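Local coordinates for binary enterotoxin of Clostridium perfringens component a (Clostridium perfringens, PDB 5H04), which acts as the ADP-ribosylating enzyme component of a binary enterotoxin, binding NADH and probably transferring ADP-ribose from NAD to actin of the host cell, at residues Ala230-Glu235 and Ser282-Arg287; Ile294-Met299 and Ile357-Leu362; Phe338-Val343 and Glu380-Ile385. All coordinates share one frame; numbering follows the deposited sequence.

Contact 1: residues Ala230-Glu235 and Ser282-Arg287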
loop_
_atom_site.group_PDB
_atom_site.type_symbol
_atom_site.label_atom_id
_atom_site.label_comp_id
_atom_site.label_asym_id
_atom_site.label_seq_id
_atom_site.Cartn_x
_atom_site.Cartn_y
_atom_site.Cartn_z
ATOM N N ALA A 230 20.023 5.790 -15.006
ATOM C CA ALA A 230 20.693 6.150 -16.265
ATOM C C ALA A 230 22.153 5.745 -16.255
ATOM O O ALA A 230 22.606 5.132 -17.253
ATOM C CB ALA A 230 20.521 7.645 -16.553
ATOM N N PRO A 231 22.956 6.002 -15.215
ATOM C CA PRO A 231 24.334 5.489 -15.218
ATOM C C PRO A 231 24.409 3.971 -15.253
ATOM O O PRO A 231 25.293 3.423 -15.927
ATOM C CB PRO A 231 24.931 6.046 -13.921
ATOM C CG PRO A 231 24.058 7.191 -13.550
ATOM C CD PRO A 231 22.695 6.817 -14.006
ATOM N N TRP A 232 23.515 3.283 -14.530
ATOM C CA TRP A 232 23.454 1.824 -14.587
ATOM C C TRP A 232 23.366 1.342 -16.032
ATOM O O TRP A 232 24.071 0.410 -16.440
ATOM C CB TRP A 232 22.260 1.318 -13.762
ATOM C CG TRP A 232 21.922 -0.160 -13.924
ATOM C CD1 TRP A 232 22.438 -1.203 -13.207
ATOM C CD2 TRP A 232 20.984 -0.738 -14.845
ATOM N NE1 TRP A 232 21.887 -2.390 -13.628
ATOM C CE2 TRP A 232 20.997 -2.133 -14.637
ATOM C CE3 TRP A 232 20.137 -0.213 -15.828
ATOM C CZ2 TRP A 232 20.195 -3.009 -15.372
ATOM C CZ3 TRP A 232 19.343 -1.082 -16.557
ATOM C CH2 TRP A 232 19.374 -2.464 -16.322
ATOM N N LEU A 233 22.520 1.996 -16.832
ATOM C CA LEU A 233 22.322 1.567 -18.207
ATOM C C LEU A 233 23.595 1.730 -19.022
ATOM O O LEU A 233 23.952 0.851 -19.813
ATOM C CB LEU A 233 21.190 2.363 -18.841
ATOM C CG LEU A 233 21.048 2.123 -20.340
ATOM C CD1 LEU A 233 20.754 0.661 -20.609
ATOM C CD2 LEU A 233 19.944 3.008 -20.869
ATOM N N LYS A 234 24.290 2.849 -18.834
ATOM C CA LYS A 234 25.463 3.135 -19.647
ATOM C C LYS A 234 26.602 2.176 -19.347
ATOM O O LYS A 234 27.410 1.885 -20.237
ATOM C CB LYS A 234 25.905 4.582 -19.436
ATOM C CG LYS A 234 24.865 5.625 -19.864
ATOM C CD LYS A 234 24.662 5.664 -21.385
ATOM C CE LYS A 234 23.408 4.893 -21.837
ATOM N NZ LYS A 234 22.981 5.238 -23.223
ATOM N N GLU A 235 26.671 1.663 -18.119
ATOM C CA GLU A 235 27.757 0.787 -17.709
ATOM C C GLU A 235 27.448 -0.695 -17.890
ATOM O O GLU A 235 28.290 -1.525 -17.538
ATOM C CB GLU A 235 28.122 1.062 -16.255
ATOM C CG GLU A 235 28.824 2.393 -16.050
ATOM C CD GLU A 235 28.612 2.962 -14.651
ATOM O OE1 GLU A 235 28.437 2.171 -13.691
ATOM O OE2 GLU A 235 28.617 4.210 -14.514
ATOM N N SER A 282 23.296 -10.820 -13.496
ATOM C CA SER A 282 24.480 -10.023 -13.201
ATOM C C SER A 282 24.176 -8.535 -13.311
ATOM O O SER A 282 24.629 -7.744 -12.479
ATOM C CB SER A 282 25.629 -10.412 -14.138
ATOM O OG SER A 282 26.045 -11.746 -13.872
ATOM N N ALA A 283 23.407 -8.136 -14.329
ATOM C CA ALA A 283 23.082 -6.724 -14.499
ATOM C C ALA A 283 22.268 -6.205 -13.323
ATOM O O ALA A 283 22.441 -5.059 -12.892
ATOM C CB ALA A 283 22.304 -6.515 -15.798
ATOM N N LEU A 284 21.382 -7.034 -12.793
ATOM C CA LEU A 284 20.509 -6.578 -11.719
ATOM C C LEU A 284 21.220 -6.490 -10.372
ATOM O O LEU A 284 20.639 -5.955 -9.409
ATOM C CB LEU A 284 19.284 -7.497 -11.645
ATOM C CG LEU A 284 18.423 -7.525 -12.912
ATOM C CD1 LEU A 284 17.307 -8.554 -12.787
ATOM C CD2 LEU A 284 17.829 -6.132 -13.237
ATOM N N LYS A 285 22.459 -6.966 -10.276
ATOM C CA LYS A 285 23.242 -6.813 -9.056
ATOM C C LYS A 285 24.111 -5.568 -9.076
ATOM O O LYS A 285 24.795 -5.297 -8.091
ATOM C CB LYS A 285 24.126 -8.046 -8.821
ATOM C CG LYS A 285 23.337 -9.344 -8.598
ATOM C CD LYS A 285 24.283 -10.514 -8.410
ATOM C CE LYS A 285 23.558 -11.780 -7.999
ATOM N NZ LYS A 285 22.567 -12.219 -9.017
ATOM N N LYS A 286 24.078 -4.786 -10.151
ATOM C CA LYS A 286 25.094 -3.750 -10.302
ATOM C C LYS A 286 24.756 -2.466 -9.552
ATOM O O LYS A 286 25.669 -1.720 -9.174
ATOM C CB LYS A 286 25.329 -3.473 -11.785
ATOM C CG LYS A 286 25.916 -4.687 -12.485
ATOM C CD LYS A 286 26.143 -4.478 -13.986
ATOM C CE LYS A 286 27.493 -3.851 -14.246
ATOM N NZ LYS A 286 27.762 -3.663 -15.711
ATOM N N ARG A 287 23.471 -2.192 -9.365
ATOM C CA ARG A 287 23.046 -0.990 -8.661
ATOM C C ARG A 287 21.845 -1.314 -7.792
ATOM O O ARG A 287 20.710 -1.331 -8.269
ATOM C CB ARG A 287 22.696 0.119 -9.654
ATOM C CG ARG A 287 22.020 1.326 -9.023
ATOM C CD ARG A 287 23.001 2.471 -8.831
ATOM N NE ARG A 287 22.333 3.699 -8.409
ATOM C CZ ARG A 287 22.222 4.092 -7.144
ATOM N NH1 ARG A 287 21.597 5.225 -6.853
ATOM N NH2 ARG A 287 22.735 3.354 -6.170
HETATM O O HOH W 1 25.941 -1.236 -15.240
#
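The carbonyl oxygen A283 O is gripped by two N-H groups, the indole of W232 from across the contact and the backbone N of K286 from the turn that follows it. W232 NE1 lies 2.8 Å from A283 O in a nearly straight bond (169° at the hydrogen). The oxygen sits in the plane of the indole, whereas the indole nitrogen stands above the carbonyl plane; K286 N, 3.2 Å from A283 O, comes from the opposite face of that plane. The indole swings out opposite the backbone N of W232 (chi1 170°), which carries the ring away from helix 218-234 to the end of helix 270-284. There the pyrrole side of the ring meets aliphatic carbons: W232 CD1 is 3.8 Å from R287 CB, and K286 CB lies at the ring edge. Farther along the ring, W232 CZ2 approaches A283 CB at 4.1 Å. Y229 adds an edge-to-face ring contact to the indole.

A second link runs through the lysine. Its chain bends at chi3 (87°) and brings K286 NZ 2.9 Å from E235 O, while its salt bridge is made with E240 rather than with E235. Water 1 donates to W232 O at 2.8 Å and accepts a weak bond from K286 NZ. The ammonium charge thus lies by carbonyls at the C-terminal end of helix 218-234, where the helix dipole would probably favour it. The arrangement joins two helices of the helical region that precedes strand 293-299, the first strand of the C-terminal, NADH-binding domain of this binary-toxin ADP-ribosyltransferase.

Contact 2: residues Ile294-Met299 and Ile357-Leu362; sequences ITYRRM and ILRLHL. With NAI (1,4-dihydronicotinamide adenine dinucleotide), chain B.
Strands 294-299 and 357-362 run antiparallel, their axes 4.6 Å apart at 161°, with T295-L360 and R297-L358 as the hydrogen-bonded pairs. They are the edge strand and its neighbour in the five-stranded mixed sheet of the ADP-ribosyltransferase fold, and R297 probably corresponds to the arginine of the family's R-S-E signature. Y296 and R359 share one face and lie side by side, Y296 CE2 against R359 CD at 3.7 Å. Water 2 donates to Y296 OH and accepts from R359 NH1; N213 also bonds the phenol, and D415 and D136 form salt bridges with the guanidinium. On the same side of the sheet, I357 CD1 lies over the R298 guanidinium plane, toward its rim, 3.4 Å from R298 NH1, and R298 NH2 bonds S345 O. Elsewhere, M299 SD packs 3.6 Å from L358 CB. R297, extended from CG to NE, reaches the NADH pyrophosphate: R297 NH1 bonds O1N at 2.9 Å, NH2 makes weaker bonds to O1N and O2A, and E303 holds NE. The nicotinamide amide binds the strand edge with both its polar atoms, R298 N donating to O7N at 2.7 Å and N7N donating to R298 O at 3.0 Å.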
loop_
_atom_site.group_PDB
_atom_site.type_symbol
_atom_site.label_atom_id
_atom_site.label_comp_id
_atom_site.label_asym_id
_atom_site.label_seq_id
_atom_site.Cartn_x
_atom_site.Cartn_y
_atom_site.Cartn_z
ATOM N N ILE A 294 7.752 1.470 -3.334
ATOM C CA ILE A 294 6.629 0.606 -3.671
ATOM C C ILE A 294 6.621 0.378 -5.176
ATOM O O ILE A 294 6.697 1.337 -5.957
ATOM C CB ILE A 294 5.299 1.230 -3.210
ATOM C CG1 ILE A 294 5.311 1.474 -1.693
ATOM C CG2 ILE A 294 4.104 0.371 -3.664
ATOM C CD1 ILE A 294 5.734 0.282 -0.852
ATOM N N THR A 295 6.501 -0.882 -5.594
ATOM C CA THR A 295 6.313 -1.185 -7.014
ATOM C C THR A 295 5.108 -2.103 -7.155
ATOM O O THR A 295 4.568 -2.598 -6.162
ATOM C CB THR A 295 7.560 -1.818 -7.665
ATOM O OG1 THR A 295 7.790 -3.127 -7.123
ATOM C CG2 THR A 295 8.788 -0.950 -7.451
ATOM N N TYR A 296 4.670 -2.315 -8.399
ATOM C CA TYR A 296 3.408 -2.998 -8.668
ATOM C C TYR A 296 3.575 -4.092 -9.710
ATOM O O TYR A 296 4.469 -4.036 -10.566
ATOM C CB TYR A 296 2.333 -2.014 -9.148
ATOM C CG TYR A 296 2.033 -0.936 -8.152
ATOM C CD1 TYR A 296 2.780 0.231 -8.123
ATOM C CD2 TYR A 296 0.994 -1.075 -7.244
ATOM C CE1 TYR A 296 2.514 1.233 -7.201
ATOM C CE2 TYR A 296 0.713 -0.077 -6.303
ATOM C CZ TYR A 296 1.472 1.076 -6.300
ATOM O OH TYR A 296 1.199 2.062 -5.390
ATOM N N ARG A 297 2.686 -5.084 -9.656
ATOM C CA ARG A 297 2.697 -6.117 -10.686
ATOM C C ARG A 297 1.287 -6.648 -10.893
ATOM O O ARG A 297 0.602 -6.994 -9.926
ATOM C CB ARG A 297 3.655 -7.269 -10.325
ATOM C CG ARG A 297 3.610 -8.414 -11.335
ATOM C CD ARG A 297 4.628 -9.543 -11.035
ATOM N NE ARG A 297 4.291 -10.728 -11.816
ATOM C CZ ARG A 297 4.508 -10.836 -13.128
ATOM N NH1 ARG A 297 5.081 -9.839 -13.790
ATOM N NH2 ARG A 297 4.148 -11.931 -13.785
ATOM N N ARG A 298 0.845 -6.691 -12.154
ATOM C CA ARG A 298 -0.384 -7.393 -12.497
ATOM C C ARG A 298 -0.040 -8.870 -12.634
ATOM O O ARG A 298 0.695 -9.261 -13.548
ATOM C CB ARG A 298 -0.995 -6.822 -13.775
ATOM C CG ARG A 298 -1.388 -5.357 -13.622
ATOM C CD ARG A 298 -2.295 -5.169 -12.406
ATOM N NE ARG A 298 -2.453 -3.758 -12.063
ATOM C CZ ARG A 298 -3.614 -3.119 -12.008
ATOM N NH1 ARG A 298 -4.745 -3.761 -12.272
ATOM N NH2 ARG A 298 -3.644 -1.832 -11.684
ATOM N N MET A 299 -0.527 -9.682 -11.701
ATOM C CA MET A 299 -0.095 -11.064 -11.573
ATOM C C MET A 299 -1.105 -11.992 -12.232
ATOM O O MET A 299 -2.318 -11.775 -12.147
ATOM C CB MET A 299 0.083 -11.456 -10.098
ATOM C CG MET A 299 1.139 -10.630 -9.354
ATOM S SD MET A 299 1.205 -11.011 -7.593
ATOM C CE MET A 299 2.329 -12.394 -7.580
ATOM N N ILE A 357 -3.233 -7.941 -7.992
ATOM C CA ILE A 357 -2.430 -6.731 -8.095
ATOM C C ILE A 357 -1.428 -6.755 -6.946
ATOM O O ILE A 357 -1.792 -6.536 -5.786
ATOM C CB ILE A 357 -3.300 -5.466 -8.046
ATOM C CG1 ILE A 357 -4.395 -5.512 -9.130
ATOM C CG2 ILE A 357 -2.435 -4.219 -8.189
ATOM C CD1 ILE A 357 -5.428 -4.373 -9.021
ATOM N N LEU A 358 -0.164 -7.014 -7.267
ATOM C CA LEU A 358 0.894 -6.940 -6.267
ATOM C C LEU A 358 1.206 -5.483 -5.953
ATOM O O LEU A 358 1.382 -4.674 -6.864
ATOM C CB LEU A 358 2.149 -7.635 -6.774
ATOM C CG LEU A 358 3.317 -7.789 -5.786
ATOM C CD1 LEU A 358 2.973 -8.811 -4.726
ATOM C CD2 LEU A 358 4.604 -8.191 -6.514
ATOM N N ARG A 359 1.263 -5.147 -4.665
ATOM C CA ARG A 359 1.722 -3.840 -4.192
ATOM C C ARG A 359 2.907 -4.157 -3.292
ATOM O O ARG A 359 2.717 -4.528 -2.133
ATOM C CB ARG A 359 0.629 -3.068 -3.436
ATOM C CG ARG A 359 1.110 -1.705 -2.924
ATOM C CD ARG A 359 -0.028 -0.709 -2.704
ATOM N NE ARG A 359 -0.914 -1.115 -1.616
ATOM C CZ ARG A 359 -2.019 -0.455 -1.307
ATOM N NH1 ARG A 359 -2.353 0.625 -2.005
ATOM N NH2 ARG A 359 -2.792 -0.883 -0.321
ATOM N N LEU A 360 4.121 -4.025 -3.820
ATOM C CA LEU A 360 5.306 -4.646 -3.229
ATOM C C LEU A 360 6.174 -3.597 -2.561
ATOM O O LEU A 360 6.601 -2.632 -3.203
ATOM C CB LEU A 360 6.099 -5.398 -4.296
ATOM C CG LEU A 360 7.440 -6.015 -3.899
ATOM C CD1 LEU A 360 7.262 -7.208 -2.971
ATOM C CD2 LEU A 360 8.224 -6.418 -5.148
ATOM N N HIS A 361 6.457 -3.800 -1.280
ATOM C CA HIS A 361 7.500 -3.033 -0.624
ATOM C C HIS A 361 8.838 -3.605 -1.071
ATOM O O HIS A 361 9.184 -4.737 -0.717
ATOM C CB HIS A 361 7.351 -3.090 0.895
ATOM C CG HIS A 361 8.492 -2.452 1.616
ATOM N ND1 HIS A 361 8.462 -1.141 2.039
ATOM C CD2 HIS A 361 9.722 -2.923 1.938
ATOM C CE1 HIS A 361 9.612 -0.841 2.617
ATOM N NE2 HIS A 361 10.395 -1.903 2.566
ATOM N N LEU A 362 9.593 -2.815 -1.844
ATOM C CA LEU A 362 10.884 -3.203 -2.401
ATOM C C LEU A 362 11.983 -2.518 -1.602
ATOM O O LEU A 362 12.196 -1.310 -1.762
ATOM C CB LEU A 362 10.955 -2.803 -3.879
ATOM C CG LEU A 362 12.222 -3.169 -4.650
ATOM C CD1 LEU A 362 12.470 -4.670 -4.595
ATOM C CD2 LEU A 362 12.128 -2.686 -6.113
HETATM P PA NAI B . 5.976 -13.032 -16.856
HETATM O O1A NAI B . 7.084 -13.958 -17.445
HETATM O O2A NAI B . 6.282 -12.621 -15.406
HETATM O O5B NAI B . 4.542 -13.795 -16.844
HETATM C C5B NAI B . 3.975 -14.382 -18.002
HETATM C C4B NAI B . 3.053 -15.536 -17.498
HETATM O O4B NAI B . 3.896 -16.478 -16.587
HETATM C C3B NAI B . 2.102 -15.090 -16.776
HETATM O O3B NAI B . 0.877 -15.844 -16.985
HETATM C C2B NAI B . 2.555 -15.326 -15.205
HETATM O O2B NAI B . 1.358 -15.383 -14.377
HETATM C C1B NAI B . 3.235 -16.403 -15.190
HETATM N N9A NAI B . 4.324 -16.329 -14.206
HETATM C C8A NAI B . 5.309 -15.403 -14.119
HETATM N N7A NAI B . 6.080 -15.747 -13.032
HETATM C C5A NAI B . 5.549 -16.888 -12.472
HETATM C C6A NAI B . 5.939 -17.631 -11.381
HETATM N N6A NAI B . 6.996 -17.520 -10.440
HETATM N N1A NAI B . 5.227 -18.728 -11.031
HETATM C C2A NAI B . 4.126 -19.091 -11.755
HETATM N N3A NAI B . 3.737 -18.358 -12.854
HETATM C C4A NAI B . 4.455 -17.262 -13.202
HETATM O O3 NAI B . 5.796 -11.742 -17.784
HETATM P PN NAI B . 4.530 -10.755 -17.821
HETATM O O1N NAI B . 4.034 -10.392 -16.479
HETATM O O2N NAI B . 3.347 -11.351 -18.609
HETATM O O5D NAI B . 5.090 -9.419 -18.509
HETATM C C5D NAI B . 5.392 -9.413 -19.854
HETATM C C4D NAI B . 6.065 -8.172 -20.202
HETATM O O4D NAI B . 5.401 -7.125 -19.712
HETATM C C3D NAI B . 7.597 -8.125 -19.567
HETATM O O3D NAI B . 8.476 -7.429 -20.572
HETATM C C2D NAI B . 7.491 -7.468 -18.524
HETATM O O2D NAI B . 8.760 -6.823 -18.102
HETATM C C1D NAI B . 6.368 -6.359 -18.887
HETATM N N1N NAI B . 5.782 -5.845 -17.825
HETATM C C2N NAI B . 4.994 -6.644 -16.925
HETATM C C3N NAI B . 4.284 -5.981 -15.746
HETATM C C7N NAI B . 3.200 -6.668 -14.997
HETATM O O7N NAI B . 2.555 -5.992 -14.170
HETATM N N7N NAI B . 2.906 -8.024 -15.210
HETATM C C4N NAI B . 4.703 -4.587 -15.276
HETATM C C5N NAI B . 5.197 -3.736 -16.441
HETATM C C6N NAI B . 5.925 -4.431 -17.585
HETATM O O HOH W 2 -0.710 2.463 -3.525
#

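Contact 3: residues Phe338-Val343 and Glu380-Ile385. With NAI (1,4-dihydronicotinamide adenine dinucleotide), chain B.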
loop_
_atom_site.group_PDB
_atom_site.type_symbol
_atom_site.label_atom_id
_atom_site.label_comp_id
_atom_site.label_asym_id
_atom_site.label_seq_id
_atom_site.Cartn_x
_atom_site.Cartn_y
_atom_site.Cartn_z
ATOM N N PHE A 338 12.558 -14.095 -12.514
ATOM C CA PHE A 338 12.695 -12.650 -12.439
ATOM C C PHE A 338 11.302 -12.069 -12.213
ATOM O O PHE A 338 10.299 -12.645 -12.636
ATOM C CB PHE A 338 13.309 -12.063 -13.727
ATOM C CG PHE A 338 14.717 -12.494 -13.999
ATOM C CD1 PHE A 338 15.771 -12.004 -13.232
ATOM C CD2 PHE A 338 15.002 -13.351 -15.063
ATOM C CE1 PHE A 338 17.077 -12.392 -13.485
ATOM C CE2 PHE A 338 16.312 -13.744 -15.339
ATOM C CZ PHE A 338 17.356 -13.270 -14.543
ATOM N N ILE A 339 11.229 -10.937 -11.519
ATOM C CA ILE A 339 9.950 -10.291 -11.238
ATOM C C ILE A 339 9.873 -8.993 -12.027
ATOM O O ILE A 339 10.551 -8.008 -11.691
ATOM C CB ILE A 339 9.747 -10.008 -9.748
ATOM C CG1 ILE A 339 10.161 -11.226 -8.904
ATOM C CG2 ILE A 339 8.281 -9.620 -9.519
ATOM C CD1 ILE A 339 10.001 -11.016 -7.392
ATOM N N SER A 340 9.009 -8.971 -13.044
ATOM C CA SER A 340 8.703 -7.732 -13.757
ATOM C C SER A 340 7.658 -6.934 -12.974
ATOM O O SER A 340 6.524 -7.395 -12.794
ATOM C CB SER A 340 8.198 -8.027 -15.169
ATOM O OG SER A 340 9.268 -8.445 -16.013
ATOM N N THR A 341 8.040 -5.744 -12.508
ATOM C CA THR A 341 7.153 -4.834 -11.791
ATOM C C THR A 341 7.180 -3.476 -12.481
ATOM O O THR A 341 7.970 -3.229 -13.394
ATOM C CB THR A 341 7.545 -4.669 -10.309
ATOM O OG1 THR A 341 8.734 -3.864 -10.215
ATOM C CG2 THR A 341 7.792 -6.019 -9.656
ATOM N N THR A 342 6.288 -2.591 -12.045
ATOM C CA THR A 342 6.240 -1.228 -12.548
ATOM C C THR A 342 6.048 -0.306 -11.359
ATOM O O THR A 342 5.363 -0.659 -10.392
ATOM C CB THR A 342 5.115 -1.031 -13.586
ATOM O OG1 THR A 342 4.980 0.365 -13.894
ATOM C CG2 THR A 342 3.801 -1.521 -13.035
ATOM N N VAL A 343 6.658 0.883 -11.425
ATOM C CA VAL A 343 6.490 1.820 -10.311
ATOM C C VAL A 343 5.145 2.532 -10.327
ATOM O O VAL A 343 4.828 3.244 -9.364
ATOM C CB VAL A 343 7.632 2.854 -10.277
ATOM C CG1 VAL A 343 8.965 2.151 -10.045
ATOM C CG2 VAL A 343 7.679 3.652 -11.564
ATOM N N GLU A 380 7.084 1.274 -20.053
ATOM C CA GLU A 380 6.128 0.872 -19.031
ATOM C C GLU A 380 6.650 1.094 -17.613
ATOM O O GLU A 380 6.113 0.506 -16.670
ATOM C CB GLU A 380 5.723 -0.588 -19.241
ATOM C CG GLU A 380 4.966 -0.848 -20.547
ATOM C CD GLU A 380 3.476 -0.514 -20.466
ATOM O OE1 GLU A 380 3.072 0.318 -19.619
ATOM O OE2 GLU A 380 2.698 -1.093 -21.256
ATOM N N TYR A 381 7.674 1.941 -17.441
ATOM C CA TYR A 381 8.117 2.375 -16.107
ATOM C C TYR A 381 8.474 1.180 -15.221
ATOM O O TYR A 381 7.993 1.046 -14.092
ATOM C CB TYR A 381 7.043 3.247 -15.441
ATOM C CG TYR A 381 6.573 4.393 -16.307
ATOM C CD1 TYR A 381 5.572 4.213 -17.254
ATOM C CD2 TYR A 381 7.138 5.654 -16.179
ATOM C CE1 TYR A 381 5.153 5.251 -18.051
ATOM C CE2 TYR A 381 6.726 6.698 -16.975
ATOM C CZ TYR A 381 5.735 6.489 -17.909
ATOM O OH TYR A 381 5.317 7.530 -18.705
ATOM N N GLU A 382 9.327 0.305 -15.738
ATOM C CA GLU A 382 9.512 -1.025 -15.176
ATOM C C GLU A 382 10.695 -1.087 -14.222
ATOM O O GLU A 382 11.775 -0.548 -14.499
ATOM C CB GLU A 382 9.728 -2.066 -16.275
ATOM C CG GLU A 382 8.616 -2.163 -17.301
ATOM C CD GLU A 382 8.848 -3.320 -18.262
ATOM O OE1 GLU A 382 9.223 -4.425 -17.798
ATOM O OE2 GLU A 382 8.675 -3.111 -19.482
ATOM N N VAL A 383 10.490 -1.792 -13.117
ATOM C CA VAL A 383 11.573 -2.228 -12.240
ATOM C C VAL A 383 11.633 -3.750 -12.285
ATOM O O VAL A 383 10.678 -4.431 -11.898
ATOM C CB VAL A 383 11.381 -1.721 -10.811
ATOM C CG1 VAL A 383 12.343 -2.452 -9.880
ATOM C CG2 VAL A 383 11.624 -0.217 -10.758
ATOM N N LEU A 384 12.744 -4.276 -12.784
ATOM C CA LEU A 384 12.961 -5.709 -12.903
ATOM C C LEU A 384 13.750 -6.185 -11.692
ATOM O O LEU A 384 14.828 -5.647 -11.407
ATOM C CB LEU A 384 13.747 -6.021 -14.180
ATOM C CG LEU A 384 13.998 -7.483 -14.532
ATOM C CD1 LEU A 384 12.668 -8.206 -14.656
ATOM C CD2 LEU A 384 14.793 -7.569 -15.844
ATOM N N ILE A 385 13.246 -7.220 -11.020
ATOM C CA ILE A 385 13.848 -7.722 -9.784
ATOM C C ILE A 385 14.528 -9.059 -10.065
ATOM O O ILE A 385 13.999 -9.890 -10.817
ATOM C CB ILE A 385 12.792 -7.856 -8.662
ATOM C CG1 ILE A 385 12.050 -6.524 -8.456
ATOM C CG2 ILE A 385 13.474 -8.277 -7.360
ATOM C CD1 ILE A 385 10.824 -6.619 -7.498
HETATM P PA NAI B . 5.976 -13.032 -16.856
HETATM O O1A NAI B . 7.084 -13.958 -17.445
HETATM O O2A NAI B . 6.282 -12.621 -15.406
HETATM O O5B NAI B . 4.542 -13.795 -16.844
HETATM C C5B NAI B . 3.975 -14.382 -18.002
HETATM C C4B NAI B . 3.053 -15.536 -17.498
HETATM O O4B NAI B . 3.896 -16.478 -16.587
HETATM C C3B NAI B . 2.102 -15.090 -16.776
HETATM O O3B NAI B . 0.877 -15.844 -16.985
HETATM C C2B NAI B . 2.555 -15.326 -15.205
HETATM O O2B NAI B . 1.358 -15.383 -14.377
HETATM C C1B NAI B . 3.235 -16.403 -15.190
HETATM N N9A NAI B . 4.324 -16.329 -14.206
HETATM C C8A NAI B . 5.309 -15.403 -14.119
HETATM N N7A NAI B . 6.080 -15.747 -13.032
HETATM C C5A NAI B . 5.549 -16.888 -12.472
HETATM C C6A NAI B . 5.939 -17.631 -11.381
HETATM N N6A NAI B . 6.996 -17.520 -10.440
HETATM N N1A NAI B . 5.227 -18.728 -11.031
HETATM C C2A NAI B . 4.126 -19.091 -11.755
HETATM N N3A NAI B . 3.737 -18.358 -12.854
HETATM C C4A NAI B . 4.455 -17.262 -13.202
HETATM O O3 NAI B . 5.796 -11.742 -17.784
HETATM P PN NAI B . 4.530 -10.755 -17.821
HETATM O O1N NAI B . 4.034 -10.392 -16.479
HETATM O O2N NAI B . 3.347 -11.351 -18.609
HETATM O O5D NAI B . 5.090 -9.419 -18.509
HETATM C C5D NAI B . 5.392 -9.413 -19.854
HETATM C C4D NAI B . 6.065 -8.172 -20.202
HETATM O O4D NAI B . 5.401 -7.125 -19.712
HETATM C C3D NAI B . 7.597 -8.125 -19.567
HETATM O O3D NAI B . 8.476 -7.429 -20.572
HETATM C C2D NAI B . 7.491 -7.468 -18.524
HETATM O O2D NAI B . 8.760 -6.823 -18.102
HETATM C C1D NAI B . 6.368 -6.359 -18.887
HETATM N N1N NAI B . 5.782 -5.845 -17.825
HETATM C C2N NAI B . 4.994 -6.644 -16.925
HETATM C C3N NAI B . 4.284 -5.981 -15.746
HETATM C C7N NAI B . 3.200 -6.668 -14.997
HETATM O O7N NAI B . 2.555 -5.992 -14.170
HETATM N N7N NAI B . 2.906 -8.024 -15.210
HETATM C C4N NAI B . 4.703 -4.587 -15.276
HETATM C C5N NAI B . 5.197 -3.736 -16.441
HETATM C C6N NAI B . 5.925 -4.431 -17.585
HETATM O O HOH W 3 9.524 -5.109 -15.223
#
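Backbone bonds pair I339 with I385 and T341 with V383, two hydrogen bonds each, and V343 N extends the series to Y381 O at 3.0 Å. Y381 itself takes the left-handed conformation (phi 56°, psi 52°) where the chain turns into strand 382-385.

Among the hydroxyls, T341 OG1 sits between its own backbone N and carbonyl carbon (chi1 73°), which brings it 2.6 Å from V383 O. That oxygen therefore accepts twice from one residue, from T341 N and from T341 OG1. T342 OG1 lies near two loop carbonyls, 3.0 Å from E380 O and 3.1 Å from Y381 O, and accepts from L344 N.

Apolar contacts occupy the face of I339, T341, V383 and I385: I339 CB meets I385 CB, and the side chains of T341 and I385 cross at about a right angle, with T341 CG2 against I385 CD1. Just past the strand end, V343 CG1 touches V383 CG2 at 3.6 Å.

The strands belong to a small antiparallel sheet, completed by 368-370. S340-T341-T342 on strand 339-342, and E380-Y381-E382 leading into strand 382-385, probably correspond to the serine-containing strand and the Glu-X-Glu motif of R-S-E ADP-ribosyltransferases.

Ligand contacts fall on the opposite face, that of S340 and E382. The nicotinamide-ribose hydroxyl O2D of NADH donates to E382 OE1 at 2.5 Å, a length so short that its exact value is doubtful, and S340 OG, also bonded to Y247 OH, lies 2.7 Å from O2D. Water 3 donates both to E382 OE1 and to T341 O. Next to the nicotinamide ring, T342 CG2 comes within 3.9 Å of its C4N.

In the fold
From the N-terminal side, helix 218-234 opens contact 1, which closes at 282-287 after a largely helical excursion. The chain then enters strand 293-299, opening contact 2, and at 338-343 opens contact 3 while contact 2 is still open: 357-362 closes contact 2 and 380-385 closes contact 3, so these two cross, while contact 1 stands in series before both. Contacts 2 and 3, centres 9 Å apart, are joined where Y296 N probably bonds T342 O, setting the small sheet beside the edge of the five-stranded sheet; both touch NADH. L284 of contact 1 packs on F338 and L384, bringing the helical region against contact 3.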